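Local coordinates for putative DsbA oxidoreductase SCO1869 (Streptomyces coelicolor A3, PDB 3GL5) that is a probable DsbA-type oxidoreductase with a thioredoxin-like domain, thought to act in thiol-disulfide exchange, at the interface of chains A and B. Sequence-based numbering; all coordinates share one arbitrary frame. Chains: chain A/B, Putative DsbA oxidoreductase SCO1869.

The interface of chains A and B. Residues chain A 179, 186, 188, 191-195, 207; chain B 218-221.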
# COMPACT_ATOMS: atom_id res chain seq x y z
N LEU A 179 -5.01 3.92 -16.31
CA LEU A 179 -6.20 4.56 -15.80
C LEU A 179 -6.65 5.77 -16.61
O LEU A 179 -7.61 6.41 -16.22
CB LEU A 179 -6.05 4.93 -14.33
CG LEU A 179 -6.01 3.69 -13.48
CD1 LEU A 179 -5.63 4.05 -12.08
CD2 LEU A 179 -7.38 2.96 -13.53
N PHE A 186 -3.73 13.74 -10.33
CA PHE A 186 -4.78 12.83 -10.79
C PHE A 186 -5.10 11.97 -9.58
O PHE A 186 -4.18 11.38 -8.99
CB PHE A 186 -4.29 12.00 -12.00
CG PHE A 186 -5.26 10.91 -12.48
CD1 PHE A 186 -6.49 11.25 -13.07
CD2 PHE A 186 -4.92 9.55 -12.37
CE1 PHE A 186 -7.37 10.25 -13.51
CE2 PHE A 186 -5.77 8.54 -12.85
CZ PHE A 186 -7.00 8.88 -13.39
N VAL A 188 -7.64 9.17 -7.76
CA VAL A 188 -8.50 8.06 -8.06
C VAL A 188 -9.09 7.63 -6.73
O VAL A 188 -8.37 7.24 -5.81
CB VAL A 188 -7.75 6.95 -8.80
CG1 VAL A 188 -8.64 5.70 -8.98
CG2 VAL A 188 -7.27 7.49 -10.18
N ARG A 191 -10.84 3.39 -6.88
CA ARG A 191 -10.87 2.84 -8.24
C ARG A 191 -12.24 2.98 -8.97
O ARG A 191 -12.52 2.20 -9.88
CB ARG A 191 -10.37 1.39 -8.26
CG ARG A 191 -8.85 1.20 -8.01
CD ARG A 191 -8.03 1.57 -9.25
NE ARG A 191 -6.62 1.76 -8.94
CZ ARG A 191 -5.68 0.82 -9.04
NH1 ARG A 191 -6.01 -0.41 -9.45
NH2 ARG A 191 -4.41 1.08 -8.73
N ALA A 192 -13.07 3.98 -8.61
CA ALA A 192 -14.37 4.22 -9.28
C ALA A 192 -14.45 5.59 -9.91
O ALA A 192 -15.09 5.77 -10.96
CB ALA A 192 -15.55 4.06 -8.29
N TYR A 193 -13.83 6.56 -9.25
CA TYR A 193 -13.89 7.93 -9.72
C TYR A 193 -12.51 8.54 -9.95
O TYR A 193 -11.65 8.47 -9.07
CB TYR A 193 -14.67 8.76 -8.71
CG TYR A 193 -16.17 8.59 -8.83
CD1 TYR A 193 -16.91 9.43 -9.66
CD2 TYR A 193 -16.86 7.59 -8.14
CE1 TYR A 193 -18.29 9.30 -9.79
CE2 TYR A 193 -18.25 7.44 -8.26
CZ TYR A 193 -18.95 8.31 -9.09
OH TYR A 193 -20.31 8.20 -9.25
N GLY A 194 -12.30 9.15 -11.11
CA GLY A 194 -11.07 9.89 -11.38
C GLY A 194 -11.27 11.39 -11.25
O GLY A 194 -12.15 11.95 -11.86
N VAL A 195 -10.46 12.05 -10.46
CA VAL A 195 -10.49 13.50 -10.42
C VAL A 195 -9.17 14.10 -10.89
O VAL A 195 -8.09 13.73 -10.41
CB VAL A 195 -10.88 14.01 -9.02
CG1 VAL A 195 -10.74 15.52 -8.94
CG2 VAL A 195 -12.32 13.56 -8.71
N ALA A 207 -16.49 14.66 -4.46
CA ALA A 207 -15.89 13.43 -4.99
C ALA A 207 -15.74 12.37 -3.89
O ALA A 207 -16.16 11.24 -4.07
CB ALA A 207 -14.53 13.71 -5.65
N LEU B 218 -13.00 4.48 -15.22
CA LEU B 218 -13.30 5.42 -14.14
C LEU B 218 -14.35 6.47 -14.51
O LEU B 218 -14.45 6.87 -15.68
CB LEU B 218 -12.05 6.17 -13.71
CG LEU B 218 -10.91 5.43 -13.00
CD1 LEU B 218 -9.78 6.38 -12.78
CD2 LEU B 218 -11.40 4.85 -11.69
N LYS B 219 -15.08 6.95 -13.51
CA LYS B 219 -16.04 8.03 -13.71
C LYS B 219 -15.38 9.30 -13.26
O LYS B 219 -14.99 9.39 -12.13
CB LYS B 219 -17.29 7.76 -12.87
CG LYS B 219 -18.23 6.79 -13.54
CD LYS B 219 -18.61 5.63 -12.66
CE LYS B 219 -18.75 4.40 -13.54
NZ LYS B 219 -19.38 3.27 -12.80
N LEU B 220 -15.26 10.30 -14.13
CA LEU B 220 -14.50 11.51 -13.77
C LEU B 220 -15.39 12.62 -13.16
O LEU B 220 -16.60 12.63 -13.40
CB LEU B 220 -13.64 12.00 -14.95
CG LEU B 220 -12.46 11.09 -15.40
CD1 LEU B 220 -12.37 10.98 -16.91
CD2 LEU B 220 -11.09 11.48 -14.81
N ILE B 221 -14.81 13.52 -12.35
CA ILE B 221 -15.50 14.75 -11.91
C ILE B 221 -14.59 15.97 -12.15
O ILE B 221 -13.44 15.98 -11.70
CB ILE B 221 -15.94 14.72 -10.44
CG1 ILE B 221 -16.97 13.63 -10.22
CG2 ILE B 221 -16.54 16.05 -10.01
CD1 ILE B 221 -16.68 12.83 -9.01
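Strand 219-221 of chain B adds to the chain A sheet beside strand 193-196, in parallel. Backbone hydrogen bonds set the register, which pairs A:Tyr193 with B:Lys219, A:Gly194 with B:Leu220 and A:Val195 with B:Ile221. B:Lys219 N donates to A:Ala192 O at 2.8 Å, nearly straight (170° at H) and in the carbonyl plane. A:Gly194 N returns a bond to B:Lys219 O at 2.9 Å, but from above the carbonyl plane (49° out of it), so off the lone pair. B:Ile221 N then reaches A:Gly194 O at 3.1 Å, again in plane.

Side chains pack on both faces of this ribbon. On one, the A:Tyr193 ring, its CG anti to the carbonyl carbon (chi1 -80°), crosses its neighbours obliquely: CB of B:Lys219 sits over its face, 4.0 Å from the ring centroid, while CD1 of B:Ile221 touches ring atom CD1 at 3.5 Å. CB of A:Ala207 on helix 201-213 meets that B:Ile221 methyl at 4.1 Å. An alanine in place of A:Tyr193 removes the ring and would probably loosen this side of the pairing. On the other face, B:Leu218, CG anti to its carbonyl carbon, meets A:Phe186 tip to tip, CD1 to CZ 3.8 Å, and crosses A:Val188 at about a right angle. Its CD2 lies 3.4 Å from A:Arg191 C. B:Leu220 CD2 packs on A:Gly194 CA, its side chain crossing A:Phe186 at about a right angle.

With its two-fold twin, the patch describes a reciprocal strand exchange that would tie the two copies into a dimer, if the deposited assembly is the biological one.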